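Local atomic coordinates of Two-component system sensor histidine kinase (Bacteroides thetaiotaomicron, PDB entry 3OTT), a protein that probably senses a saccharide through its extracellular beta-propeller and beta-sandwich region and relays the signal by histidine phosphorylation to sequence-specific DNA binding. Residues L182-S187 and Y212-F217; Q222-E227 and Y254-D259. All coordinates share one frame; numbering follows the deposited sequence.

Contact 1 of 2, residues L182-S187 and Y212-F217; sequences LPVHSS and YLFQYF
Leu182 sits over one face of the Phe214 ring, with CB 4.1 Å from the ring centroid in a CH-pi contact displaced toward the rim, while Leu182 CD2 reaches the CG end of the same ring. Phe214 gives up the most surface; with Tyr212, two residues earlier on the same side of strand 212-217, it forms the surface on which the loop 182-187 lies. The edge of the Phe214 ring is met by the next two residues of the loop: Pro183 O lies 3.2 Å from Phe214 CE2, near the ring plane, and Val184 CG2 is 3.8 Å from Phe214 CZ. The same Pro183 oxygen accepts a hydrogen bond from Gln225 NE2 of strand 222-229. Pro183 CD adds an apolar contact with CE2.

Val184 bridges the two aromatic side chains. Its CG2, anti to the carbonyl carbon, also covers a face of the Tyr212 ring, 4.2 Å from the centroid, and CG1, anti to the backbone N (chi1 160°), packs against Tyr212 CE1. The phenol then reaches the backbone beyond: His185 N donates to Tyr212 OH at 3.1 Å, a nearly straight bond with an angle of 166° at the hydrogen. This tyrosine therefore combines an apolar face with a polar tip, and it ties the loop to the strand by a main-chain N-H.

The loop connects strand 176-180 to strand 193-199, and so one propeller blade to the next. Leu191, later in the same loop, also packs on Leu182, Val184 and Phe214, and strand 212-217 runs between antiparallel strands 204-209 and 222-229.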
ATOM      1  N   LEU B 182      20.072 -11.242 -29.305  1.00 26.54           N
ATOM      2  CA  LEU B 182      19.424 -10.031 -29.779  1.00 25.61           C
ATOM      3  C   LEU B 182      19.512 -10.018 -31.290  1.00 25.60           C
ATOM      4  O   LEU B 182      20.587 -10.115 -31.866  1.00 25.54           O
ATOM      5  CB  LEU B 182      20.046  -8.775 -29.149  1.00 24.00           C
ATOM      6  CG  LEU B 182      19.953  -8.634 -27.611  1.00 24.56           C
ATOM      7  CD1 LEU B 182      20.969  -7.621 -27.103  1.00 21.97           C
ATOM      8  CD2 LEU B 182      18.593  -8.210 -27.084  1.00 20.81           C
ATOM      9  N   PRO B 183      18.370  -9.944 -31.942  1.00 26.00           N
ATOM     10  CA  PRO B 183      18.296 -10.151 -33.415  1.00 27.30           C
ATOM     11  C   PRO B 183      18.757  -8.899 -34.168  1.00 28.85           C
ATOM     12  O   PRO B 183      18.229  -7.794 -33.993  1.00 27.92           O
ATOM     13  CB  PRO B 183      16.788 -10.442 -33.667  1.00 27.52           C
ATOM     14  CG  PRO B 183      16.068  -9.707 -32.548  1.00 26.08           C
ATOM     15  CD  PRO B 183      17.039  -9.923 -31.319  1.00 25.67           C
ATOM     16  N   VAL B 184      19.761  -9.082 -34.996  1.00 31.06           N
ATOM     17  CA  VAL B 184      20.430  -7.970 -35.634  1.00 33.87           C
ATOM     18  C   VAL B 184      20.594  -8.320 -37.126  1.00 35.12           C
ATOM     19  O   VAL B 184      20.542  -9.501 -37.480  1.00 33.73           O
ATOM     20  CB  VAL B 184      21.819  -7.704 -34.924  1.00 33.52           C
ATOM     21  CG1 VAL B 184      22.729  -6.917 -35.817  1.00 36.91           C
ATOM     22  CG2 VAL B 184      21.617  -6.991 -33.579  1.00 32.30           C
ATOM     23  N   HIS B 185      20.793  -7.297 -37.959  1.00 37.65           N
ATOM     24  CA  HIS B 185      21.095  -7.490 -39.384  1.00 41.00           C
ATOM     25  C   HIS B 185      22.426  -8.214 -39.775  1.00 44.29           C
ATOM     26  O   HIS B 185      22.429  -8.944 -40.750  1.00 45.67           O
ATOM     27  CB  HIS B 185      20.894  -6.202 -40.206  1.00 39.98           C
ATOM     28  CG  HIS B 185      20.772  -6.461 -41.688  1.00 41.00           C
ATOM     29  ND1 HIS B 185      21.600  -5.879 -42.623  1.00 39.39           N
ATOM     30  CD2 HIS B 185      19.970  -7.310 -42.379  1.00 38.11           C
ATOM     31  CE1 HIS B 185      21.283  -6.324 -43.826  1.00 38.81           C
ATOM     32  NE2 HIS B 185      20.302  -7.197 -43.703  1.00 37.24           N
ATOM     33  N   SER B 186      23.536  -8.032 -39.054  1.00 48.28           N
ATOM     34  CA  SER B 186      24.737  -8.921 -39.237  1.00 51.97           C
ATOM     35  C   SER B 186      25.785  -8.781 -38.120  1.00 53.73           C
ATOM     36  O   SER B 186      25.453  -8.464 -36.983  1.00 53.52           O
ATOM     37  CB  SER B 186      25.402  -8.685 -40.602  1.00 53.26           C
ATOM     38  OG  SER B 186      26.348  -7.620 -40.534  1.00 53.86           O
ATOM     39  N   SER B 187      27.058  -9.013 -38.437  1.00 56.95           N
ATOM     40  CA  SER B 187      28.122  -8.692 -37.470  1.00 58.36           C
ATOM     41  C   SER B 187      29.303  -7.877 -38.053  1.00 59.12           C
ATOM     42  O   SER B 187      29.724  -8.080 -39.202  1.00 60.51           O
ATOM     43  CB  SER B 187      28.599  -9.951 -36.730  1.00 58.78           C
ATOM     44  OG  SER B 187      28.994  -9.599 -35.403  1.00 60.02           O
ATOM     45  N   TYR B 212      20.789  -0.111 -32.132  1.00 18.51           N
ATOM     46  CA  TYR B 212      19.440  -0.621 -32.013  1.00 16.63           C
ATOM     47  C   TYR B 212      18.928  -0.315 -30.647  1.00 15.53           C
ATOM     48  O   TYR B 212      19.699  -0.254 -29.686  1.00 14.72           O
ATOM     49  CB  TYR B 212      19.442  -2.144 -32.116  1.00 17.28           C
ATOM     50  CG  TYR B 212      19.869  -2.690 -33.432  1.00 19.16           C
ATOM     51  CD1 TYR B 212      21.202  -2.993 -33.680  1.00 19.17           C
ATOM     52  CD2 TYR B 212      18.922  -2.911 -34.447  1.00 19.74           C
ATOM     53  CE1 TYR B 212      21.609  -3.502 -34.928  1.00 21.07           C
ATOM     54  CE2 TYR B 212      19.317  -3.455 -35.680  1.00 24.22           C
ATOM     55  CZ  TYR B 212      20.649  -3.724 -35.920  1.00 22.21           C
ATOM     56  OH  TYR B 212      21.002  -4.287 -37.139  1.00 26.90           O
ATOM     57  N   LEU B 213      17.620  -0.193 -30.586  1.00 12.88           N
ATOM     58  CA  LEU B 213      16.843  -0.185 -29.389  1.00 12.80           C
ATOM     59  C   LEU B 213      15.879  -1.447 -29.466  1.00 12.84           C
ATOM     60  O   LEU B 213      15.129  -1.596 -30.458  1.00 13.26           O
ATOM     61  CB  LEU B 213      15.982   1.077 -29.385  1.00 12.24           C
ATOM     62  CG  LEU B 213      15.109   1.306 -28.152  1.00 13.05           C
ATOM     63  CD1 LEU B 213      15.936   1.239 -26.839  1.00 12.10           C
ATOM     64  CD2 LEU B 213      14.327   2.625 -28.268  1.00 12.96           C
ATOM     65  N   PHE B 214      15.957  -2.336 -28.474  1.00 10.76           N
ATOM     66  CA  PHE B 214      15.128  -3.545 -28.399  1.00 11.46           C
ATOM     67  C   PHE B 214      14.112  -3.434 -27.313  1.00 12.72           C
ATOM     68  O   PHE B 214      14.365  -2.791 -26.281  1.00 11.98           O
ATOM     69  CB  PHE B 214      15.966  -4.755 -28.121  1.00 10.63           C
ATOM     70  CG  PHE B 214      16.955  -5.073 -29.214  1.00 12.01           C
ATOM     71  CD1 PHE B 214      18.250  -4.603 -29.154  1.00 11.09           C
ATOM     72  CD2 PHE B 214      16.579  -5.904 -30.308  1.00 11.47           C
ATOM     73  CE1 PHE B 214      19.209  -4.951 -30.214  1.00 14.61           C
ATOM     74  CE2 PHE B 214      17.491  -6.239 -31.339  1.00 14.48           C
ATOM     75  CZ  PHE B 214      18.829  -5.736 -31.287  1.00 12.34           C
ATOM     76  N   GLN B 215      12.980  -4.101 -27.503  1.00 14.88           N
ATOM     77  CA  GLN B 215      12.131  -4.440 -26.387  1.00 16.26           C
ATOM     78  C   GLN B 215      12.129  -5.940 -26.225  1.00 16.90           C
ATOM     79  O   GLN B 215      11.844  -6.657 -27.173  1.00 18.17           O
ATOM     80  CB  GLN B 215      10.722  -4.047 -26.699  1.00 17.19           C
ATOM     81  CG  GLN B 215      10.456  -2.618 -26.522  1.00 21.17           C
ATOM     82  CD  GLN B 215       9.072  -2.250 -27.004  1.00 24.93           C
ATOM     83  OE1 GLN B 215       8.839  -2.081 -28.218  1.00 27.13           O
ATOM     84  NE2 GLN B 215       8.142  -2.103 -26.055  1.00 21.18           N
ATOM     85  N   TYR B 216      12.367  -6.427 -25.009  1.00 17.04           N
ATOM     86  CA  TYR B 216      12.252  -7.869 -24.702  1.00 15.82           C
ATOM     87  C   TYR B 216      11.037  -8.061 -23.810  1.00 16.18           C
ATOM     88  O   TYR B 216      10.814  -7.277 -22.903  1.00 16.78           O
ATOM     89  CB  TYR B 216      13.521  -8.324 -24.030  1.00 14.31           C
ATOM     90  CG  TYR B 216      13.442  -9.662 -23.322  1.00 15.18           C
ATOM     91  CD1 TYR B 216      13.398 -10.846 -24.062  1.00 12.16           C
ATOM     92  CD2 TYR B 216      13.413  -9.755 -21.944  1.00 10.65           C
ATOM     93  CE1 TYR B 216      13.341 -12.073 -23.491  1.00 12.62           C
ATOM     94  CE2 TYR B 216      13.303 -11.042 -21.338  1.00 17.74           C
ATOM     95  CZ  TYR B 216      13.291 -12.208 -22.164  1.00 17.76           C
ATOM     96  OH  TYR B 216      13.251 -13.513 -21.697  1.00 17.95           O
ATOM     97  N   PHE B 217      10.263  -9.117 -24.044  1.00 15.94           N
ATOM     98  CA  PHE B 217       9.005  -9.323 -23.292  1.00 15.32           C
ATOM     99  C   PHE B 217       9.132 -10.632 -22.580  1.00 15.48           C
ATOM    100  O   PHE B 217       8.951 -11.717 -23.215  1.00 18.19           O
ATOM    101  CB  PHE B 217       7.787  -9.389 -24.241  1.00 13.70           C
ATOM    102  CG  PHE B 217       7.608  -8.155 -25.054  1.00 13.82           C
ATOM    103  CD1 PHE B 217       6.815  -7.128 -24.568  1.00 11.21           C
ATOM    104  CD2 PHE B 217       8.243  -8.000 -26.309  1.00 11.46           C
ATOM    105  CE1 PHE B 217       6.606  -5.937 -25.318  1.00 11.13           C
ATOM    106  CE2 PHE B 217       8.066  -6.828 -27.049  1.00 11.38           C
ATOM    107  CZ  PHE B 217       7.242  -5.778 -26.551  1.00 11.92           C
TER

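Contact 2 of 2, residues Q222-E227 and Y254-D259; sequences QIKQTE and YVYHND
Asp259 OD2 takes two donors, one from each segment: Lys224 NZ at 2.9 Å and Tyr256 OH at 2.8 Å. The ammonium group comes on the syn side of the carboxylate and the phenol on the anti side, so the two occupy different flanks of one oxygen. Lys224 and Asp259 meet tip to tip in a salt bridge, with a weak second bond from NZ to OD1 at 3.1 Å. CG of Lys224 is anti to the backbone N (chi1 -164°), and the chain bends further on at chi3 before NZ meets the carboxylate. The double grip on OD2 links the charge pair to the Tyr256 hydroxyl and would be expected to favour the ionised aspartate.

Beside the salt bridge, Thr226 CG2 rests 3.6 Å from Tyr256 CE2, while Thr226 OG1 is hydrogen-bonded to Gln215. Glu227 OE2 comes to the ring edge, 3.5 Å from Tyr256 CD2. A classic beta bulge, with Thr226 and Glu227 opposite Leu213 of the neighbouring strand, accompanies the approach of both side chains to Tyr256.

Strand 222-229 is the outer strand of its four-stranded propeller blade, and 252-256 belongs to the following one, between strands 245-249 and 264-266. Trp206, on strand 204-209 of the same blade as 222-229, meets Tyr256 edge-to-face.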
ATOM      1  N   GLN B 222       9.371 -12.934 -26.658  1.00 16.99           N
ATOM      2  CA  GLN B 222       9.516 -12.128 -27.893  1.00 16.02           C
ATOM      3  C   GLN B 222      10.542 -10.986 -27.712  1.00 15.79           C
ATOM      4  O   GLN B 222      10.677 -10.456 -26.631  1.00 14.51           O
ATOM      5  CB  GLN B 222       8.184 -11.579 -28.347  1.00 14.82           C
ATOM      6  CG  GLN B 222       7.223 -12.690 -28.723  1.00 16.27           C
ATOM      7  CD  GLN B 222       5.799 -12.203 -28.833  1.00 19.60           C
ATOM      8  OE1 GLN B 222       5.095 -12.093 -27.813  1.00 22.26           O
ATOM      9  NE2 GLN B 222       5.355 -11.881 -30.071  1.00 16.88           N
ATOM     10  N   ILE B 223      11.254 -10.659 -28.785  1.00 17.53           N
ATOM     11  CA  ILE B 223      12.292  -9.647 -28.839  1.00 19.87           C
ATOM     12  C   ILE B 223      12.040  -8.822 -30.120  1.00 20.56           C
ATOM     13  O   ILE B 223      12.008  -9.338 -31.238  1.00 22.10           O
ATOM     14  CB  ILE B 223      13.722 -10.225 -28.851  1.00 20.74           C
ATOM     15  CG1 ILE B 223      14.003 -10.988 -27.534  1.00 25.02           C
ATOM     16  CG2 ILE B 223      14.759  -9.045 -28.793  1.00 21.18           C
ATOM     17  CD1 ILE B 223      15.185 -12.068 -27.630  1.00 30.78           C
ATOM     18  N   LYS B 224      11.844  -7.538 -29.938  1.00 20.38           N
ATOM     19  CA  LYS B 224      11.428  -6.663 -31.008  1.00 20.74           C
ATOM     20  C   LYS B 224      12.558  -5.663 -31.259  1.00 19.25           C
ATOM     21  O   LYS B 224      13.131  -5.112 -30.326  1.00 17.50           O
ATOM     22  CB  LYS B 224      10.170  -5.950 -30.576  1.00 20.64           C
ATOM     23  CG  LYS B 224       9.421  -5.302 -31.681  1.00 27.40           C
ATOM     24  CD  LYS B 224       8.190  -4.535 -31.148  1.00 35.27           C
ATOM     25  CE  LYS B 224       8.000  -3.264 -31.991  1.00 39.58           C
ATOM     26  NZ  LYS B 224       7.030  -2.290 -31.410  1.00 42.51           N
ATOM     27  N   GLN B 225      12.896  -5.484 -32.528  1.00 18.56           N
ATOM     28  CA  GLN B 225      13.833  -4.456 -32.970  1.00 18.44           C
ATOM     29  C   GLN B 225      13.010  -3.209 -33.182  1.00 16.81           C
ATOM     30  O   GLN B 225      12.510  -2.969 -34.292  1.00 18.08           O
ATOM     31  CB  GLN B 225      14.458  -4.869 -34.288  1.00 18.57           C
ATOM     32  CG  GLN B 225      15.925  -4.899 -34.335  1.00 22.12           C
ATOM     33  CD  GLN B 225      16.388  -5.231 -35.746  1.00 25.68           C
ATOM     34  OE1 GLN B 225      16.183  -4.435 -36.694  1.00 26.53           O
ATOM     35  NE2 GLN B 225      16.950  -6.440 -35.916  1.00 25.19           N
ATOM     36  N   THR B 226      12.837  -2.438 -32.118  1.00 14.82           N
ATOM     37  CA  THR B 226      12.006  -1.251 -32.153  1.00 15.73           C
ATOM     38  C   THR B 226      12.577  -0.073 -32.965  1.00 16.02           C
ATOM     39  O   THR B 226      11.813   0.648 -33.593  1.00 16.70           O
ATOM     40  CB  THR B 226      11.707  -0.757 -30.731  1.00 15.97           C
ATOM     41  OG1 THR B 226      11.275  -1.870 -29.924  1.00 17.08           O
ATOM     42  CG2 THR B 226      10.653   0.359 -30.759  1.00 13.59           C
ATOM     43  N   GLU B 227      13.887   0.154 -32.917  1.00 15.97           N
ATOM     44  CA  GLU B 227      14.505   1.209 -33.709  1.00 16.42           C
ATOM     45  C   GLU B 227      15.896   0.724 -34.168  1.00 17.56           C
ATOM     46  O   GLU B 227      16.525  -0.088 -33.499  1.00 16.12           O
ATOM     47  CB  GLU B 227      14.676   2.501 -32.900  1.00 16.58           C
ATOM     48  CG  GLU B 227      13.431   3.037 -32.229  1.00 18.70           C
ATOM     49  CD  GLU B 227      12.352   3.490 -33.234  1.00 25.60           C
ATOM     50  OE1 GLU B 227      12.685   3.806 -34.409  1.00 29.14           O
ATOM     51  OE2 GLU B 227      11.160   3.518 -32.842  1.00 26.42           O
ATOM     52  N   TYR B 254      15.698  10.979 -28.297  1.00 15.68           N
ATOM     53  CA  TYR B 254      14.601  10.438 -29.065  1.00 15.86           C
ATOM     54  C   TYR B 254      13.534  10.093 -28.065  1.00 15.38           C
ATOM     55  O   TYR B 254      13.833   9.671 -26.934  1.00 13.63           O
ATOM     56  CB  TYR B 254      14.980   9.190 -29.819  1.00 16.42           C
ATOM     57  CG  TYR B 254      15.849   9.465 -31.020  1.00 20.42           C
ATOM     58  CD1 TYR B 254      17.205   9.646 -30.866  1.00 20.62           C
ATOM     59  CD2 TYR B 254      15.304   9.544 -32.328  1.00 22.04           C
ATOM     60  CE1 TYR B 254      18.024   9.838 -31.951  1.00 24.11           C
ATOM     61  CE2 TYR B 254      16.124   9.776 -33.444  1.00 22.33           C
ATOM     62  CZ  TYR B 254      17.495   9.911 -33.233  1.00 26.42           C
ATOM     63  OH  TYR B 254      18.388  10.211 -34.240  1.00 27.70           O
ATOM     64  N   VAL B 255      12.299  10.350 -28.474  1.00 15.05           N
ATOM     65  CA  VAL B 255      11.161  10.146 -27.611  1.00 16.24           C
ATOM     66  C   VAL B 255      10.201   9.208 -28.374  1.00 15.87           C
ATOM     67  O   VAL B 255       9.720   9.549 -29.449  1.00 14.47           O
ATOM     68  CB  VAL B 255      10.450  11.531 -27.258  1.00 16.12           C
ATOM     69  CG1 VAL B 255       9.205  11.354 -26.473  1.00 18.96           C
ATOM     70  CG2 VAL B 255      11.330  12.470 -26.533  1.00 13.82           C
ATOM     71  N   TYR B 256       9.900   8.054 -27.767  1.00 17.06           N
ATOM     72  CA  TYR B 256       9.055   7.014 -28.384  1.00 16.44           C
ATOM     73  C   TYR B 256       7.708   6.960 -27.672  1.00 16.76           C
ATOM     74  O   TYR B 256       7.620   6.854 -26.408  1.00 16.68           O
ATOM     75  CB  TYR B 256       9.796   5.640 -28.284  1.00 16.16           C
ATOM     76  CG  TYR B 256       8.940   4.451 -28.755  1.00 16.89           C
ATOM     77  CD1 TYR B 256       8.086   3.830 -27.882  1.00 13.73           C
ATOM     78  CD2 TYR B 256       8.950   4.013 -30.124  1.00 17.01           C
ATOM     79  CE1 TYR B 256       7.271   2.744 -28.282  1.00 14.92           C
ATOM     80  CE2 TYR B 256       8.117   2.961 -30.536  1.00 17.49           C
ATOM     81  CZ  TYR B 256       7.290   2.334 -29.589  1.00 17.82           C
ATOM     82  OH  TYR B 256       6.471   1.313 -29.902  1.00 17.40           O
ATOM     83  N   HIS B 257       6.650   6.968 -28.451  1.00 17.25           N
ATOM     84  CA  HIS B 257       5.322   6.912 -27.879  1.00 17.95           C
ATOM     85  C   HIS B 257       4.697   5.584 -28.280  1.00 19.19           C
ATOM     86  O   HIS B 257       4.500   4.734 -27.406  1.00 19.70           O
ATOM     87  CB  HIS B 257       4.477   8.148 -28.261  1.00 18.25           C
ATOM     88  CG  HIS B 257       3.019   8.021 -27.906  1.00 17.93           C
ATOM     89  ND1 HIS B 257       2.558   7.988 -26.598  1.00 18.16           N
ATOM     90  CD2 HIS B 257       1.922   7.936 -28.694  1.00 15.36           C
ATOM     91  CE1 HIS B 257       1.242   7.863 -26.597  1.00 19.63           C
ATOM     92  NE2 HIS B 257       0.831   7.843 -27.853  1.00 21.37           N
ATOM     93  N   ASN B 258       4.431   5.382 -29.578  1.00 19.35           N
ATOM     94  CA  ASN B 258       4.084   4.045 -30.102  1.00 21.01           C
ATOM     95  C   ASN B 258       4.633   3.850 -31.551  1.00 21.97           C
ATOM     96  O   ASN B 258       5.278   4.772 -32.093  1.00 22.21           O
ATOM     97  CB  ASN B 258       2.562   3.711 -29.961  1.00 18.17           C
ATOM     98  CG  ASN B 258       1.680   4.678 -30.714  1.00 21.02           C
ATOM     99  OD1 ASN B 258       2.103   5.257 -31.721  1.00 20.87           O
ATOM    100  ND2 ASN B 258       0.451   4.892 -30.224  1.00 19.64           N
ATOM    101  N   ASP B 259       4.390   2.693 -32.161  1.00 22.25           N
ATOM    102  CA  ASP B 259       4.869   2.441 -33.544  1.00 25.54           C
ATOM    103  C   ASP B 259       4.264   3.360 -34.580  1.00 25.66           C
ATOM    104  O   ASP B 259       4.901   3.585 -35.617  1.00 27.79           O
ATOM    105  CB  ASP B 259       4.594   0.996 -34.035  1.00 26.53           C
ATOM    106  CG  ASP B 259       5.552  -0.027 -33.430  1.00 30.44           C
ATOM    107  OD1 ASP B 259       5.625  -1.174 -33.924  1.00 38.24           O
ATOM    108  OD2 ASP B 259       6.261   0.302 -32.471  1.00 35.11           O
TER

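In the fold
Contacts 1 and 2 follow one another along the chain, their centres about 11 Å apart, and share the blade that runs from strand 193-199 to strand 222-229. Contact 1 fixes the loop leading in from the preceding blade to strand 212-217; contact 2 joins the outer strand 222-229 to the next blade. The two meet directly: Gln215 O accepts from Lys224 N at 2.9 Å between the neighbouring strands, and Gln225 NE2 reaches Pro183 O at 2.7 Å, so the loop is also held by the outer strand. Pro183 CD packs on Ile223 CG2 at 3.5 Å. None of the residues around the bound hexatantalum dodecabromide cluster, a heavy-atom compound, belongs to either contact.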